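Local coordinates for protein cortical-lytic enzyme (Clostridium perfringens, PDB 5JIP) that probably acts as a family 25 muramidase (lysozyme) that hydrolyses spore cortex peptidoglycan during germination, and carries a bound magnesium ion, at residues A72-K77 with P110-E115; W176-T181 with M201-D206. All coordinates share one frame; numbering follows the deposited sequence.

Interaction 1 of 2, residues A72-K77 with P110-E115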
ATOM      1  N   ALA A  72     -20.674   7.487  10.448  1.00  5.50           N
ATOM      2  CA  ALA A  72     -22.082   7.137  10.627  1.00  4.93           C
ATOM      3  C   ALA A  72     -22.424   5.820   9.954  1.00  5.85           C
ATOM      4  O   ALA A  72     -21.760   5.377   9.005  1.00  6.60           O
ATOM      5  CB  ALA A  72     -22.976   8.245  10.093  1.00  5.40           C
ATOM      6  N   TYR A  73     -23.529   5.234  10.416  1.00  5.39           N
ATOM      7  CA  TYR A  73     -23.973   3.953   9.916  1.00  5.06           C
ATOM      8  C   TYR A  73     -25.412   4.021   9.421  1.00  5.05           C
ATOM      9  O   TYR A  73     -26.193   4.919   9.782  1.00  5.79           O
ATOM     10  CB  TYR A  73     -23.833   2.856  10.975  1.00  5.48           C
ATOM     11  CG  TYR A  73     -24.666   2.986  12.220  1.00  4.46           C
ATOM     12  CD1 TYR A  73     -26.002   2.580  12.249  1.00  7.07           C
ATOM     13  CD2 TYR A  73     -24.106   3.465  13.390  1.00  5.41           C
ATOM     14  CE1 TYR A  73     -26.746   2.691  13.392  1.00  7.77           C
ATOM     15  CE2 TYR A  73     -24.857   3.579  14.552  1.00  7.64           C
ATOM     16  CZ  TYR A  73     -26.168   3.191  14.542  1.00 12.36           C
ATOM     17  OH  TYR A  73     -26.895   3.318  15.700  1.00  8.08           O
ATOM     18  N   HIS A  74     -25.718   3.066   8.551  1.00  4.71           N
ATOM     19  CA  HIS A  74     -27.061   2.783   8.061  1.00  5.57           C
ATOM     20  C   HIS A  74     -27.532   1.429   8.585  1.00  7.70           C
ATOM     21  O   HIS A  74     -26.843   0.416   8.404  1.00  8.22           O
ATOM     22  CB  HIS A  74     -27.093   2.770   6.529  1.00  7.28           C
ATOM     23  CG  HIS A  74     -28.397   2.299   5.966  1.00  8.81           C
ATOM     24  ND1 HIS A  74     -29.537   3.068   5.997  1.00  9.42           N
ATOM     25  CD2 HIS A  74     -28.745   1.132   5.367  1.00 10.17           C
ATOM     26  CE1 HIS A  74     -30.528   2.401   5.422  1.00  9.62           C
ATOM     27  NE2 HIS A  74     -30.074   1.220   5.040  1.00 10.61           N
ATOM     28  N   PHE A  75     -28.731   1.388   9.170  1.00  9.25           N
ATOM     29  CA  PHE A  75     -29.305   0.121   9.612  1.00  7.10           C
ATOM     30  C   PHE A  75     -29.972  -0.546   8.419  1.00  9.85           C
ATOM     31  O   PHE A  75     -30.970  -0.048   7.879  1.00  7.37           O
ATOM     32  CB  PHE A  75     -30.293   0.301  10.760  1.00  9.17           C
ATOM     33  CG  PHE A  75     -30.817  -0.997  11.279  1.00  6.91           C
ATOM     34  CD1 PHE A  75     -31.914  -1.607  10.697  1.00 10.30           C
ATOM     35  CD2 PHE A  75     -30.195  -1.618  12.337  1.00 10.34           C
ATOM     36  CE1 PHE A  75     -32.382  -2.820  11.165  1.00  6.82           C
ATOM     37  CE2 PHE A  75     -30.650  -2.839  12.808  1.00 10.57           C
ATOM     38  CZ  PHE A  75     -31.754  -3.423  12.237  1.00  9.16           C
ATOM     39  N   ALA A  76     -29.427  -1.687   8.019  1.00  7.91           N
ATOM     40  CA  ALA A  76     -29.845  -2.348   6.792  1.00  8.64           C
ATOM     41  C   ALA A  76     -31.177  -3.078   6.964  1.00  7.85           C
ATOM     42  O   ALA A  76     -31.495  -3.597   8.038  1.00  9.45           O
ATOM     43  CB  ALA A  76     -28.783  -3.340   6.373  1.00 10.20           C
ATOM     44  N   LYS A  77     -31.955  -3.127   5.884  1.00 11.53           N
ATOM     45  CA  LYS A  77     -33.037  -4.103   5.761  1.00  8.34           C
ATOM     46  C   LYS A  77     -32.809  -4.953   4.515  1.00  7.46           C
ATOM     47  O   LYS A  77     -33.255  -4.603   3.411  1.00  9.04           O
ATOM     48  CB  LYS A  77     -34.405  -3.438   5.726  1.00 13.00           C
ATOM     49  CG  LYS A  77     -35.495  -4.488   5.976  1.00 16.47           C
ATOM     50  CD  LYS A  77     -36.843  -3.908   6.362  1.00 36.84           C
ATOM     51  CE  LYS A  77     -37.837  -5.036   6.753  1.00 45.21           C
ATOM     52  NZ  LYS A  77     -37.513  -5.721   8.081  1.00 34.68           N
ATOM     53  N   PRO A 110     -17.733   5.022   6.551  1.00  3.78           N
ATOM     54  CA  PRO A 110     -19.172   4.768   6.570  1.00  6.21           C
ATOM     55  C   PRO A 110     -19.427   3.296   6.851  1.00  8.08           C
ATOM     56  O   PRO A 110     -18.634   2.436   6.470  1.00  5.63           O
ATOM     57  CB  PRO A 110     -19.626   5.173   5.159  1.00  5.14           C
ATOM     58  CG  PRO A 110     -18.525   6.047   4.638  1.00  4.56           C
ATOM     59  CD  PRO A 110     -17.274   5.503   5.240  1.00  6.06           C
ATOM     60  N   VAL A 111     -20.519   3.006   7.563  1.00  4.79           N
ATOM     61  CA  VAL A 111     -20.782   1.660   8.055  1.00  4.66           C
ATOM     62  C   VAL A 111     -22.163   1.186   7.595  1.00  7.05           C
ATOM     63  O   VAL A 111     -23.153   1.929   7.685  1.00  5.86           O
ATOM     64  CB  VAL A 111     -20.672   1.609   9.590  1.00  4.92           C
ATOM     65  CG1 VAL A 111     -21.310   0.367  10.183  1.00  4.00           C
ATOM     66  CG2 VAL A 111     -19.221   1.682  10.011  1.00  5.22           C
ATOM     67  N   LEU A 112     -22.214  -0.066   7.116  1.00  5.93           N
ATOM     68  CA  LEU A 112     -23.450  -0.822   6.943  1.00  7.51           C
ATOM     69  C   LEU A 112     -23.664  -1.721   8.156  1.00  6.82           C
ATOM     70  O   LEU A 112     -22.840  -2.588   8.455  1.00  5.82           O
ATOM     71  CB  LEU A 112     -23.407  -1.646   5.657  1.00  7.51           C
ATOM     72  CG  LEU A 112     -24.643  -2.484   5.335  1.00  4.65           C
ATOM     73  CD1 LEU A 112     -25.786  -1.581   4.943  1.00  6.28           C
ATOM     74  CD2 LEU A 112     -24.292  -3.430   4.199  1.00  8.54           C
ATOM     75  N   ASP A 113     -24.767  -1.490   8.850  1.00  9.98           N
ATOM     76  CA  ASP A 113     -25.125  -2.167  10.095  1.00  5.91           C
ATOM     77  C   ASP A 113     -26.153  -3.238   9.759  1.00  9.92           C
ATOM     78  O   ASP A 113     -27.296  -2.917   9.417  1.00 10.82           O
ATOM     79  CB  ASP A 113     -25.650  -1.110  11.074  1.00  8.70           C
ATOM     80  CG  ASP A 113     -26.366  -1.683  12.307  1.00 10.07           C
ATOM     81  OD1 ASP A 113     -26.388  -2.915  12.525  1.00  9.76           O
ATOM     82  OD2 ASP A 113     -26.886  -0.841  13.082  1.00  9.63           O
ATOM     83  N   VAL A 114     -25.742  -4.508   9.834  1.00  8.73           N
ATOM     84  CA  VAL A 114     -26.568  -5.642   9.432  1.00  9.82           C
ATOM     85  C   VAL A 114     -26.844  -6.479  10.671  1.00  9.11           C
ATOM     86  O   VAL A 114     -25.928  -7.068  11.265  1.00  9.16           O
ATOM     87  CB  VAL A 114     -25.907  -6.486   8.332  1.00  7.42           C
ATOM     88  CG1 VAL A 114     -26.813  -7.659   7.938  1.00 10.62           C
ATOM     89  CG2 VAL A 114     -25.592  -5.630   7.140  1.00  9.97           C
ATOM     90  N   GLU A 115     -28.102  -6.519  11.063  1.00  8.38           N
ATOM     91  CA  GLU A 115     -28.542  -7.238  12.249  1.00  9.69           C
ATOM     92  C   GLU A 115     -29.827  -8.003  11.986  1.00 11.99           C
ATOM     93  O   GLU A 115     -30.384  -8.575  12.923  1.00 12.50           O
ATOM     94  CB  GLU A 115     -28.776  -6.266  13.428  1.00 14.49           C
ATOM     95  CG  GLU A 115     -27.541  -5.603  13.948  1.00 13.12           C
ATOM     96  CD  GLU A 115     -27.880  -4.496  14.933  1.00 15.52           C
ATOM     97  OE1 GLU A 115     -28.644  -4.771  15.893  1.00 10.42           O
ATOM     98  OE2 GLU A 115     -27.400  -3.362  14.728  1.00 11.13           O
TER
HETATM   99  O   HOH W   1     -29.700  -4.589   9.743  1.00 12.22           O

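Interaction 2 of 2, residues W176-T181 with M201-D206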
ATOM      1  N   TRP A 176     -16.381  -4.406  11.733  1.00  6.04           N
ATOM      2  CA  TRP A 176     -16.738  -3.933  13.070  1.00  4.71           C
ATOM      3  C   TRP A 176     -17.596  -5.030  13.703  1.00  5.86           C
ATOM      4  O   TRP A 176     -18.764  -5.220  13.337  1.00  7.77           O
ATOM      5  CB  TRP A 176     -17.453  -2.601  12.936  1.00  5.13           C
ATOM      6  CG  TRP A 176     -17.941  -1.950  14.189  1.00  5.02           C
ATOM      7  CD1 TRP A 176     -17.762  -2.344  15.492  1.00  6.23           C
ATOM      8  CD2 TRP A 176     -18.703  -0.757  14.230  1.00  4.03           C
ATOM      9  NE1 TRP A 176     -18.367  -1.447  16.338  1.00  6.73           N
ATOM     10  CE2 TRP A 176     -18.968  -0.470  15.588  1.00  5.34           C
ATOM     11  CE3 TRP A 176     -19.210   0.089  13.243  1.00  6.00           C
ATOM     12  CZ2 TRP A 176     -19.725   0.633  15.983  1.00  5.99           C
ATOM     13  CZ3 TRP A 176     -19.953   1.200  13.637  1.00  7.49           C
ATOM     14  CH2 TRP A 176     -20.206   1.455  14.990  1.00  5.20           C
ATOM     15  N   ILE A 177     -17.001  -5.802  14.594  1.00  6.00           N
ATOM     16  CA  ILE A 177     -17.668  -6.985  15.120  1.00  4.59           C
ATOM     17  C   ILE A 177     -18.187  -6.682  16.512  1.00  6.16           C
ATOM     18  O   ILE A 177     -17.497  -6.078  17.343  1.00  8.79           O
ATOM     19  CB  ILE A 177     -16.755  -8.224  15.136  1.00  9.42           C
ATOM     20  CG1 ILE A 177     -17.600  -9.460  15.467  1.00 10.70           C
ATOM     21  CG2 ILE A 177     -15.588  -8.031  16.102  1.00  7.34           C
ATOM     22  CD1 ILE A 177     -16.879 -10.776  15.267  1.00 21.20           C
ATOM     23  N   ALA A 178     -19.415  -7.106  16.762  1.00  8.50           N
ATOM     24  CA  ALA A 178     -20.008  -7.020  18.088  1.00  7.13           C
ATOM     25  C   ALA A 178     -19.911  -8.384  18.761  1.00  8.18           C
ATOM     26  O   ALA A 178     -20.363  -9.384  18.201  1.00 10.35           O
ATOM     27  CB  ALA A 178     -21.461  -6.580  17.993  1.00  8.36           C
ATOM     28  N   MET A 179     -19.313  -8.417  19.951  1.00  8.54           N
ATOM     29  CA  MET A 179     -19.326  -9.586  20.815  1.00  9.35           C
ATOM     30  C   MET A 179     -19.241  -9.068  22.239  1.00 10.24           C
ATOM     31  O   MET A 179     -18.189  -8.565  22.650  1.00  8.72           O
ATOM     32  CB  MET A 179     -18.170 -10.531  20.536  1.00 11.21           C
ATOM     33  CG  MET A 179     -18.306 -11.793  21.410  1.00 15.72           C
ATOM     34  SD  MET A 179     -16.762 -12.593  21.524  1.00 19.46           S
ATOM     35  CE  MET A 179     -15.908 -11.505  22.671  1.00 16.81           C
ATOM     36  N   TYR A 180     -20.329  -9.228  22.983  1.00 11.06           N
ATOM     37  CA  TYR A 180     -20.476  -8.628  24.306  1.00  8.60           C
ATOM     38  C   TYR A 180     -19.949  -9.567  25.387  1.00 12.67           C
ATOM     39  O   TYR A 180     -20.421 -10.702  25.519  1.00 12.80           O
ATOM     40  CB  TYR A 180     -21.952  -8.284  24.546  1.00  8.19           C
ATOM     41  CG  TYR A 180     -22.532  -7.308  23.544  1.00  8.19           C
ATOM     42  CD1 TYR A 180     -21.711  -6.514  22.748  1.00  8.39           C
ATOM     43  CD2 TYR A 180     -23.896  -7.169  23.411  1.00  6.96           C
ATOM     44  CE1 TYR A 180     -22.262  -5.613  21.839  1.00  6.98           C
ATOM     45  CE2 TYR A 180     -24.443  -6.307  22.545  1.00 10.95           C
ATOM     46  CZ  TYR A 180     -23.640  -5.520  21.746  1.00  7.85           C
ATOM     47  OH  TYR A 180     -24.258  -4.665  20.868  1.00  7.94           O
ATOM     48  N   THR A 181     -18.981  -9.084  26.170  1.00 13.40           N
ATOM     49  CA  THR A 181     -18.436  -9.886  27.258  1.00 20.80           C
ATOM     50  C   THR A 181     -19.444 -10.098  28.399  1.00 19.54           C
ATOM     51  O   THR A 181     -19.261 -11.017  29.206  1.00 16.72           O
ATOM     52  CB  THR A 181     -17.151  -9.232  27.768  1.00 16.97           C
ATOM     53  OG1 THR A 181     -17.400  -7.875  28.131  1.00 22.03           O
ATOM     54  CG2 THR A 181     -16.085  -9.259  26.692  1.00 17.60           C
ATOM     55  N   MET A 201     -12.856  -2.882  14.322  1.00  4.70           N
ATOM     56  CA  MET A 201     -13.414  -2.430  15.597  1.00  5.99           C
ATOM     57  C   MET A 201     -14.165  -3.581  16.244  1.00  8.87           C
ATOM     58  O   MET A 201     -14.625  -4.507  15.573  1.00  5.23           O
ATOM     59  CB  MET A 201     -14.347  -1.240  15.417  1.00  5.43           C
ATOM     60  CG  MET A 201     -13.646   0.019  14.970  1.00 17.93           C
ATOM     61  SD  MET A 201     -14.750   1.475  14.823  1.00 18.30           S
ATOM     62  CE  MET A 201     -16.035   1.166  15.988  1.00  5.16           C
ATOM     63  N   TRP A 202     -14.253  -3.516  17.561  1.00  4.12           N
ATOM     64  CA  TRP A 202     -14.927  -4.519  18.381  1.00  5.25           C
ATOM     65  C   TRP A 202     -15.863  -3.794  19.341  1.00  6.79           C
ATOM     66  O   TRP A 202     -15.404  -3.031  20.198  1.00  6.19           O
ATOM     67  CB  TRP A 202     -13.902  -5.362  19.138  1.00  7.96           C
ATOM     68  CG  TRP A 202     -14.439  -6.250  20.228  1.00  8.29           C
ATOM     69  CD1 TRP A 202     -15.702  -6.737  20.366  1.00  8.19           C
ATOM     70  CD2 TRP A 202     -13.696  -6.737  21.361  1.00  6.22           C
ATOM     71  NE1 TRP A 202     -15.791  -7.527  21.510  1.00  8.65           N
ATOM     72  CE2 TRP A 202     -14.571  -7.517  22.139  1.00  8.25           C
ATOM     73  CE3 TRP A 202     -12.372  -6.591  21.775  1.00  9.33           C
ATOM     74  CZ2 TRP A 202     -14.156  -8.151  23.306  1.00  6.83           C
ATOM     75  CZ3 TRP A 202     -11.968  -7.211  22.938  1.00  8.60           C
ATOM     76  CH2 TRP A 202     -12.847  -7.984  23.683  1.00  9.13           C
ATOM     77  N   GLN A 203     -17.170  -3.991  19.152  1.00  7.37           N
ATOM     78  CA  GLN A 203     -18.184  -3.494  20.074  1.00  5.21           C
ATOM     79  C   GLN A 203     -18.299  -4.515  21.197  1.00  5.88           C
ATOM     80  O   GLN A 203     -18.782  -5.632  20.974  1.00  7.23           O
ATOM     81  CB  GLN A 203     -19.522  -3.323  19.373  1.00  5.39           C
ATOM     82  CG  GLN A 203     -20.530  -2.528  20.183  1.00  7.54           C
ATOM     83  CD  GLN A 203     -21.835  -2.458  19.456  1.00  7.14           C
ATOM     84  OE1 GLN A 203     -22.539  -3.453  19.338  1.00  9.81           O
ATOM     85  NE2 GLN A 203     -22.168  -1.272  18.949  1.00  6.15           N
ATOM     86  N   PHE A 204     -17.774  -4.170  22.372  1.00  6.78           N
ATOM     87  CA  PHE A 204     -17.685  -5.131  23.465  1.00  6.51           C
ATOM     88  C   PHE A 204     -18.804  -4.984  24.488  1.00  9.68           C
ATOM     89  O   PHE A 204     -18.961  -5.863  25.340  1.00  9.43           O
ATOM     90  CB  PHE A 204     -16.308  -5.035  24.156  1.00  9.66           C
ATOM     91  CG  PHE A 204     -16.038  -3.709  24.816  1.00  5.38           C
ATOM     92  CD1 PHE A 204     -15.439  -2.677  24.096  1.00  6.45           C
ATOM     93  CD2 PHE A 204     -16.386  -3.490  26.135  1.00  9.35           C
ATOM     94  CE1 PHE A 204     -15.198  -1.451  24.678  1.00  9.38           C
ATOM     95  CE2 PHE A 204     -16.155  -2.253  26.728  1.00 11.23           C
ATOM     96  CZ  PHE A 204     -15.570  -1.232  25.994  1.00  8.93           C
ATOM     97  N   THR A 205     -19.612  -3.926  24.416  1.00  8.75           N
ATOM     98  CA  THR A 205     -20.760  -3.834  25.296  1.00  8.65           C
ATOM     99  C   THR A 205     -21.804  -2.947  24.650  1.00  9.69           C
ATOM    100  O   THR A 205     -21.482  -2.085  23.830  1.00  7.75           O
ATOM    101  CB  THR A 205     -20.376  -3.270  26.667  1.00 10.19           C
ATOM    102  OG1 THR A 205     -21.519  -3.275  27.511  1.00 13.01           O
ATOM    103  CG2 THR A 205     -19.865  -1.864  26.536  1.00 10.37           C
ATOM    104  N   ASP A 206     -23.051  -3.175  25.044  1.00  9.30           N
ATOM    105  CA  ASP A 206     -24.162  -2.288  24.751  1.00 10.68           C
ATOM    106  C   ASP A 206     -24.643  -1.556  25.996  1.00 10.35           C
ATOM    107  O   ASP A 206     -25.624  -0.812  25.920  1.00 12.89           O
ATOM    108  CB  ASP A 206     -25.325  -3.064  24.140  1.00  9.22           C
ATOM    109  CG  ASP A 206     -25.832  -4.187  25.046  1.00 11.57           C
ATOM    110  OD1 ASP A 206     -25.130  -4.572  25.975  1.00  8.89           O
ATOM    111  OD2 ASP A 206     -26.929  -4.710  24.788  1.00 10.34           O
TER

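Interaction 1 of 2, residues A72-K77 with P110-E115
Tyr-73, His-74 and Phe-75 pair in parallel with Val-111, Leu-112 and Asp-113, joined by four backbone hydrogen bonds. The last of them, from Ala-76 N to Asp-113 O, is 2.8 Å long and nearly straight at 173°. Just past it, a water donates to Ala-76 O and Asp-113 O and accepts from Glu-115 N. The same water sits over the centre of the Phe-75 ring, 3.4 Å above its plane.

Apolar contacts are few: Tyr-73 CB meets Val-111 CG1 at 3.6 Å, and on the opposite face Leu-112 CD1 reaches Ala-76 CB at 3.8 Å and lies at the edge of the His-74 imidazole, which itself hydrogen-bonds to Ser-43 and Gln-88.

Acid groups meet rings at the strand ends. With CG anti to the backbone N (chi1 -176°), Phe-75 turns its edge to Asp-113, where CD2 lies 3.5 Å from OD2; CE2 is 3.8 Å from Glu-115 OE2. Asp-113 OD2 and Glu-115 OE2 each hydrogen-bond N4 of a bound MES, probably from the crystallisation liquor, which may mark a pocket at the C-terminal strand ends. The pairing closes a beta-alpha-beta unit of the family's TIM-type barrel.

Interaction 2 of 2, residues W176-T181 with M201-D206
Trp-176 and Met-201 start the tightly packed part of this pairing, in which two parallel neighbours of the TIM-type barrel sheet run alongside each other. The methionine bends at its thioether, bringing CE over one face of the indole, 3.5 Å from the centroid of the five-membered ring: a CH-pi contact, with the sulfur in a Met-aromatic one. Trp-176 NE1 hydrogen-bonds to Asn-220 OD1. Between the strands, Ile-177 N gives to Met-201 O, Gln-203 N to Ile-177 O at 2.8 Å, and Met-179 N to Gln-203 O.

Past Ala-178 the regular pairing gives way to side-chain contacts. Tyr-180 OH donates to Gln-203 OE1 at 2.6 Å from above the amide plane, and Tyr-149 OH is a second partner of that oxygen. Over one face of the Tyr-180 ring lie Asp-206 N, at its centre, and Thr-205 C, toward the rim. The Asp-206 side chain, salt-bridged to Arg-182, crosses the ring at about a right angle, with CG 3.6 Å from Tyr-180 CE2.

The loose side is at exposed Thr-181, whose N makes a weak 3.3 Å bond to Phe-204 O. Back in the tight part, Trp-202, CG anti to its backbone N (chi1 168°), turns its indole edge to Ile-177 O and Met-179 O; separately, Met-179 CE packs against Trp-202 CZ2 at 3.8 Å. Trp-202 NE1 donates to Met-179 O at 2.9 Å, in the indole plane and on a carbonyl lone pair, with 166° at the hydrogen.

In the fold
From the N terminus, strands 15-19 and 38-44 come first, and strand 70-75 is laid beside the latter. The chain then runs through helix 83-100 and returns at 111-113, where interaction 1 closes a loop of 32 residues. Helix 124-142 and strand 147-151 follow, the strand lying between the two contacts. Interaction 2 closes a second loop, 19 residues without helix or strand. The contacts are in series, neither nested nor crossed, but they touch inside the barrel, where Val-111 CG2 packs 3.6 Å from Trp-176 CE3. Strand 201-208 then pairs with 217-221, which returns to 15-19 and completes the ring.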